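Local coordinates for protein alpha,alpha-trehalose-phosphate synthase (UDP-forming) (Burkholderia multivorans, PDB 5UOF) that belongs to glycosyltransferase family 20 and has the two-domain GT-B fold, at residues Leu40-Gly45 with Gly68-Tyr72; Tyr112-Leu116 with Glu181-Phe185; Val367-Arg371 with Val411-Asp415. All coordinates share one frame. Residues are numbered along the deposited sequence.

Contact 1 (Leu40-Gly45 with Gly68-Tyr72); sequences LQETGG and GNVTY. With EDO (1,2-ethanediol), chain Q.
A helix ends here in a Schellman motif, and the side chain of N69 hydrogen-bonds to its last turn. The first segment comes off the end of helix 32-43. G44 leaves the helix with positive phi (58/46). G45 N bonds back to L40 O at 3.0 Å, and G44 N makes a weak bond to Q41 O at 3.5 Å. N69 has chi1 near -157° (t) and its CA-to-CB bond points toward the helix end. Its ND2 donates to Q41 O at 2.8 Å, so this last-turn carbonyl gains a side-chain donor. The CA atoms of G44 and N69 are 5.0 Å apart, and G44 CA makes a CA-H...O contact to N69 O at 3.1 Å. G45 is extended (-89/-167). Its O accepts from T71 N at 3.0 Å, nearly linear at 176°, which begins the backbone pairing toward strand 70-77. V70 (chi1 t) lies along the last helical turn: its CG2 is 3.9 Å from L40 CB and 3.8 Å from Q41 CG. E42 OE1 accepts from O2 of a 1,2-ethanediol at 2.8 Å. The contact packs the helix C-terminus and the link to strand 46-48 against the start of strand 70-77, in the mixed sheet of the N-terminal half. Strands 46-48 and 70-77 are parallel. T71 also pairs with W47, Y72 with R65 of strand 63-67, and V70 touches M37 of the helix.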
# COMPACT_ATOMS: atom_id res chain seq x y z
N LEU A 40 3.26 -18.37 -31.85
CA LEU A 40 2.18 -18.24 -32.84
C LEU A 40 2.57 -18.88 -34.16
O LEU A 40 1.77 -19.59 -34.78
CB LEU A 40 1.82 -16.77 -33.05
CG LEU A 40 1.10 -16.08 -31.88
CD1 LEU A 40 1.06 -14.58 -32.11
CD2 LEU A 40 -0.31 -16.64 -31.70
N GLN A 41 3.81 -18.64 -34.61
CA GLN A 41 4.27 -19.23 -35.87
C GLN A 41 4.30 -20.75 -35.79
O GLN A 41 3.89 -21.44 -36.73
CB GLN A 41 5.65 -18.69 -36.24
CG GLN A 41 5.69 -17.25 -36.71
CD GLN A 41 7.12 -16.72 -36.81
OE1 GLN A 41 7.36 -15.66 -37.37
NE2 GLN A 41 8.06 -17.48 -36.25
N GLU A 42 4.80 -21.28 -34.68
CA GLU A 42 4.96 -22.72 -34.53
C GLU A 42 3.62 -23.44 -34.53
O GLU A 42 3.49 -24.54 -35.09
CB GLU A 42 5.74 -23.00 -33.25
CG GLU A 42 5.86 -24.45 -32.85
CD GLU A 42 6.55 -24.59 -31.50
OE1 GLU A 42 7.14 -23.60 -31.03
OE2 GLU A 42 6.51 -25.69 -30.92
N THR A 43 2.60 -22.84 -33.90
CA THR A 43 1.28 -23.47 -33.75
C THR A 43 0.28 -23.04 -34.81
O THR A 43 -0.87 -23.50 -34.76
CB THR A 43 0.70 -23.16 -32.36
OG1 THR A 43 0.41 -21.76 -32.26
CG2 THR A 43 1.69 -23.56 -31.27
N GLY A 44 0.65 -22.17 -35.74
CA GLY A 44 -0.32 -21.66 -36.70
C GLY A 44 -1.48 -20.96 -36.00
O GLY A 44 -2.65 -21.19 -36.33
N GLY A 45 -1.15 -20.12 -35.03
CA GLY A 45 -2.14 -19.57 -34.12
C GLY A 45 -2.76 -18.28 -34.60
O GLY A 45 -2.65 -17.87 -35.76
N GLY A 68 2.10 -15.32 -43.28
CA GLY A 68 2.74 -16.61 -43.14
C GLY A 68 1.79 -17.59 -42.50
O GLY A 68 0.70 -17.87 -43.02
N ASN A 69 2.17 -18.11 -41.34
CA ASN A 69 1.41 -19.14 -40.65
C ASN A 69 0.53 -18.59 -39.53
O ASN A 69 -0.14 -19.36 -38.84
CB ASN A 69 2.38 -20.18 -40.07
CG ASN A 69 1.72 -21.52 -39.83
OD1 ASN A 69 0.77 -21.90 -40.52
ND2 ASN A 69 2.25 -22.27 -38.86
N VAL A 70 0.52 -17.28 -39.34
CA VAL A 70 -0.16 -16.65 -38.22
C VAL A 70 -1.36 -15.87 -38.75
O VAL A 70 -1.27 -15.20 -39.78
CB VAL A 70 0.79 -15.73 -37.43
CG1 VAL A 70 0.08 -15.08 -36.26
CG2 VAL A 70 1.99 -16.52 -36.95
N THR A 71 -2.47 -15.97 -38.03
CA THR A 71 -3.67 -15.20 -38.34
C THR A 71 -3.80 -14.05 -37.36
O THR A 71 -3.61 -14.22 -36.15
CB THR A 71 -4.92 -16.09 -38.29
OG1 THR A 71 -4.76 -17.18 -39.21
CG2 THR A 71 -6.16 -15.30 -38.66
N TYR A 72 -4.09 -12.86 -37.89
CA TYR A 72 -4.34 -11.69 -37.07
C TYR A 72 -5.83 -11.36 -37.17
O TYR A 72 -6.33 -11.06 -38.27
CB TYR A 72 -3.47 -10.51 -37.52
CG TYR A 72 -1.99 -10.84 -37.49
CD1 TYR A 72 -1.23 -10.62 -36.35
CD2 TYR A 72 -1.36 -11.39 -38.60
CE1 TYR A 72 0.11 -10.92 -36.31
CE2 TYR A 72 -0.01 -11.70 -38.56
CZ TYR A 72 0.72 -11.46 -37.41
OH TYR A 72 2.07 -11.76 -37.37
C1 EDO Q . 6.55 -23.46 -27.80
O1 EDO Q . 7.34 -23.66 -26.62
C2 EDO Q . 6.58 -21.99 -28.20
O2 EDO Q . 7.69 -21.70 -29.06

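Contact 2 (Tyr112-Leu116 with Glu181-Phe185); sequences YAGYL and ELVKF. With EDO (1,2-ethanediol), chain I.
Y112 reaches across to the second helix and overlaps the side chains of E181, L182 and F185. Its chi1 is t. Its OH donates a hydrogen bond to E181 OE2 at 2.7 Å and lies 3.6 Å from F185 CE2. E181 is extended (chi1 t, chi2 t) to meet it. L182 CD2 sits at the edge of both tyrosine rings, 4.2 Å from Y112 CE1 and 4.2 Å from Y115 CE2. Both segments are regular helix, nearly parallel at 10°. Their axes stay 13.7 Å apart, and the nearest CA atoms, L116 and L182, are 10.2 Å apart. This is a helix pair bridged by long side chains, within the N-terminal half of the GT-B fold. L116 (chi1 m, chi2 t) places CD2 3.5 Å from F185 CE2. L116 O accepts from O1 of a 1,2-ethanediol at 2.8 Å. F89 meets both tyrosine rings, and Y115 OH is hydrogen-bonded to Y141 O. L94 of helix 89-98 touches Y115 and L182.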
# COMPACT_ATOMS: atom_id res chain seq x y z
N TYR A 112 -16.46 0.76 -13.75
CA TYR A 112 -16.25 -0.66 -13.53
C TYR A 112 -17.21 -1.49 -14.37
O TYR A 112 -16.81 -2.49 -14.98
CB TYR A 112 -16.38 -1.00 -12.04
CG TYR A 112 -16.16 -2.46 -11.74
CD1 TYR A 112 -14.99 -3.10 -12.14
CD2 TYR A 112 -17.12 -3.21 -11.07
CE1 TYR A 112 -14.79 -4.45 -11.89
CE2 TYR A 112 -16.93 -4.57 -10.82
CZ TYR A 112 -15.76 -5.17 -11.23
OH TYR A 112 -15.56 -6.50 -10.96
N ALA A 113 -18.49 -1.09 -14.41
CA ALA A 113 -19.44 -1.78 -15.29
C ALA A 113 -18.97 -1.73 -16.74
O ALA A 113 -19.12 -2.71 -17.48
CB ALA A 113 -20.83 -1.16 -15.17
N GLY A 114 -18.39 -0.60 -17.15
CA GLY A 114 -17.91 -0.48 -18.52
C GLY A 114 -16.74 -1.40 -18.82
O GLY A 114 -16.62 -1.94 -19.92
N TYR A 115 -15.85 -1.56 -17.85
CA TYR A 115 -14.73 -2.51 -17.94
C TYR A 115 -15.23 -3.93 -18.16
O TYR A 115 -14.77 -4.64 -19.08
CB TYR A 115 -13.94 -2.39 -16.65
CG TYR A 115 -12.81 -3.35 -16.39
CD1 TYR A 115 -11.66 -3.32 -17.15
CD2 TYR A 115 -12.86 -4.20 -15.29
CE1 TYR A 115 -10.60 -4.17 -16.86
CE2 TYR A 115 -11.80 -5.03 -14.99
CZ TYR A 115 -10.67 -5.01 -15.78
OH TYR A 115 -9.60 -5.83 -15.48
N LEU A 116 -16.19 -4.36 -17.34
CA LEU A 116 -16.80 -5.67 -17.56
C LEU A 116 -17.46 -5.74 -18.93
O LEU A 116 -17.32 -6.75 -19.64
CB LEU A 116 -17.82 -5.97 -16.46
CG LEU A 116 -17.28 -5.94 -15.03
CD1 LEU A 116 -18.34 -6.48 -14.06
CD2 LEU A 116 -15.95 -6.67 -14.90
N GLU A 181 -14.54 -9.83 -6.63
CA GLU A 181 -14.97 -10.25 -7.96
C GLU A 181 -13.79 -10.36 -8.92
O GLU A 181 -13.77 -11.25 -9.78
CB GLU A 181 -16.01 -9.27 -8.49
CG GLU A 181 -16.67 -9.71 -9.79
CD GLU A 181 -17.88 -8.88 -10.14
OE1 GLU A 181 -18.92 -9.46 -10.51
OE2 GLU A 181 -17.79 -7.64 -10.06
N LEU A 182 -12.80 -9.46 -8.79
CA LEU A 182 -11.62 -9.57 -9.64
C LEU A 182 -10.89 -10.88 -9.40
O LEU A 182 -10.42 -11.52 -10.35
CB LEU A 182 -10.68 -8.39 -9.39
CG LEU A 182 -11.22 -7.02 -9.81
CD1 LEU A 182 -10.23 -5.96 -9.46
CD2 LEU A 182 -11.53 -6.99 -11.29
N VAL A 183 -10.77 -11.28 -8.13
CA VAL A 183 -10.08 -12.53 -7.84
C VAL A 183 -10.88 -13.72 -8.36
O VAL A 183 -10.31 -14.69 -8.88
CB VAL A 183 -9.76 -12.62 -6.34
CG1 VAL A 183 -9.35 -14.03 -5.97
CG2 VAL A 183 -8.66 -11.62 -5.96
N LYS A 184 -12.22 -13.66 -8.26
CA LYS A 184 -13.04 -14.67 -8.92
C LYS A 184 -12.75 -14.75 -10.42
O LYS A 184 -12.62 -15.85 -10.97
CB LYS A 184 -14.53 -14.39 -8.68
CG LYS A 184 -15.44 -15.44 -9.34
CD LYS A 184 -16.93 -15.12 -9.12
CE LYS A 184 -17.32 -13.83 -9.81
NZ LYS A 184 -18.78 -13.54 -9.71
N PHE A 185 -12.65 -13.60 -11.09
CA PHE A 185 -12.29 -13.58 -12.51
C PHE A 185 -10.96 -14.28 -12.75
O PHE A 185 -10.81 -15.05 -13.71
CB PHE A 185 -12.22 -12.15 -13.02
CG PHE A 185 -13.53 -11.43 -13.02
CD1 PHE A 185 -14.73 -12.11 -13.03
CD2 PHE A 185 -13.55 -10.04 -13.05
CE1 PHE A 185 -15.94 -11.43 -13.05
CE2 PHE A 185 -14.75 -9.35 -13.06
CZ PHE A 185 -15.95 -10.05 -13.06
C1 EDO I . -16.53 -9.89 -17.95
O1 EDO I . -17.70 -9.14 -18.29
C2 EDO I . -16.88 -10.87 -16.84
O2 EDO I . -17.67 -11.95 -17.35

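Contact 3 (Val367-Arg371 with Val411-Asp415); sequences VTPLR and VNPYD
V367 ends strand 364-367, and the chain leaves it in irregular conformation. T368 (chi1 p) points toward the other segment. Its CG2 is 3.7 Å from V411 CG2, and its O is 3.6 Å from P413 CB. The T368 and P413 CA atoms are 6.1 Å apart. The CA-to-CB bond of P369 points away, but its O lies 3.7 Å from P413 CG. L370 (chi1 m, chi2 t) packs against both P413 and Y414. Its CD2 is 3.7 Å from P413 CG and makes a CH-pi contact over the Y414 ring face, 4.3 Å from the centroid. No hydrogen bond joins the segments. The second is shaped by a type I turn, N412 to D415, with D415 N to N412 O at 2.9 Å. An Asx turn overlaps it, with Y414 N to N412 OD1 at 3.0 Å. D415 N-caps helix 416-428, and its OD2 is hydrogen-bonded to N of a bound serine. These loops leave the C-terminal ends of parallel strands 364-367 and 409-411 in the Rossmann-like sheet of the C-terminal GT-B half, with strand 392-396 between them.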
# COMPACT_ATOMS: atom_id res chain seq x y z
N VAL A 367 17.95 3.03 -12.65
CA VAL A 367 16.63 2.44 -12.87
C VAL A 367 15.95 2.19 -11.53
O VAL A 367 15.97 1.08 -11.00
CB VAL A 367 16.76 1.13 -13.68
CG1 VAL A 367 15.39 0.61 -14.08
CG2 VAL A 367 17.64 1.35 -14.90
N THR A 368 15.34 3.22 -10.96
CA THR A 368 14.85 3.13 -9.58
C THR A 368 13.39 3.55 -9.47
O THR A 368 13.04 4.44 -8.69
CB THR A 368 15.75 3.97 -8.66
OG1 THR A 368 15.72 5.34 -9.07
CG2 THR A 368 17.21 3.46 -8.72
N PRO A 369 12.49 2.86 -10.18
CA PRO A 369 11.06 3.16 -10.03
C PRO A 369 10.58 2.86 -8.63
O PRO A 369 11.12 1.98 -7.95
CB PRO A 369 10.38 2.22 -11.04
CG PRO A 369 11.35 1.05 -11.15
CD PRO A 369 12.72 1.72 -11.08
N LEU A 370 9.52 3.56 -8.21
CA LEU A 370 8.93 3.29 -6.90
C LEU A 370 8.29 1.91 -6.85
O LEU A 370 8.23 1.29 -5.79
CB LEU A 370 7.88 4.35 -6.56
CG LEU A 370 8.40 5.78 -6.65
CD1 LEU A 370 7.31 6.76 -6.21
CD2 LEU A 370 9.69 5.94 -5.82
N ARG A 371 7.80 1.42 -8.00
CA ARG A 371 7.17 0.12 -8.09
C ARG A 371 7.09 -0.27 -9.56
O ARG A 371 6.70 0.56 -10.40
CB ARG A 371 5.77 0.17 -7.44
CG ARG A 371 4.99 -1.13 -7.45
CD ARG A 371 5.73 -2.26 -6.76
NE ARG A 371 5.78 -2.09 -5.30
CZ ARG A 371 5.94 -3.11 -4.46
NH1 ARG A 371 6.03 -4.35 -4.92
NH2 ARG A 371 5.96 -2.88 -3.15
N VAL A 411 18.63 -0.30 -4.27
CA VAL A 411 18.35 0.84 -3.41
C VAL A 411 16.85 0.95 -3.15
O VAL A 411 16.01 0.45 -3.90
CB VAL A 411 18.87 2.16 -3.99
CG1 VAL A 411 20.38 2.10 -4.14
CG2 VAL A 411 18.21 2.45 -5.33
N ASN A 412 16.53 1.64 -2.07
CA ASN A 412 15.17 2.02 -1.77
C ASN A 412 14.97 3.44 -2.27
O ASN A 412 15.58 4.37 -1.72
CB ASN A 412 14.92 1.93 -0.26
CG ASN A 412 13.46 2.19 0.11
OD1 ASN A 412 12.78 2.97 -0.54
ND2 ASN A 412 12.99 1.54 1.18
N PRO A 413 14.16 3.67 -3.30
CA PRO A 413 14.06 5.02 -3.88
C PRO A 413 13.40 6.04 -2.97
O PRO A 413 13.50 7.25 -3.25
CB PRO A 413 13.24 4.80 -5.16
CG PRO A 413 12.43 3.57 -4.89
CD PRO A 413 13.29 2.70 -3.99
N TYR A 414 12.77 5.61 -1.87
CA TYR A 414 12.29 6.54 -0.85
C TYR A 414 13.39 7.04 0.06
O TYR A 414 13.13 7.85 0.94
CB TYR A 414 11.20 5.87 -0.02
CG TYR A 414 9.99 5.54 -0.87
CD1 TYR A 414 9.01 6.50 -1.10
CD2 TYR A 414 9.86 4.30 -1.46
CE1 TYR A 414 7.91 6.22 -1.87
CE2 TYR A 414 8.74 4.00 -2.25
CZ TYR A 414 7.78 4.96 -2.45
OH TYR A 414 6.67 4.70 -3.22
N ASP A 415 14.62 6.58 -0.15
CA ASP A 415 15.77 7.00 0.63
C ASP A 415 16.70 7.72 -0.34
O ASP A 415 17.58 7.10 -0.94
CB ASP A 415 16.41 5.79 1.28
CG ASP A 415 17.54 6.15 2.23
OD1 ASP A 415 18.01 7.31 2.23
OD2 ASP A 415 17.95 5.25 2.99

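How the contacts relate
The contacts follow one another along the chain without overlap. Contact 1 and contact 2 lie in the N-terminal half, with centres 31 Å apart. Contact 1 is at the mixed sheet, where helix 32-43 meets strand 70-77. Contact 2 joins helices 109-127 and 179-186. Contact 3 joins loops that leave the parallel sheet of the C-terminal half. Its centre is 31 Å from that of contact 2 and 40 Å from that of contact 1, on the opposite side of the chain's centre from contact 1. No two contacts touch; the nearest atoms of contacts 2 and 3 are about 16 Å apart. Contacts 1 and 2 thus join parts of one half of the GT-B fold and contact 3 parts of the other. Contact 3 also meets the second subunit.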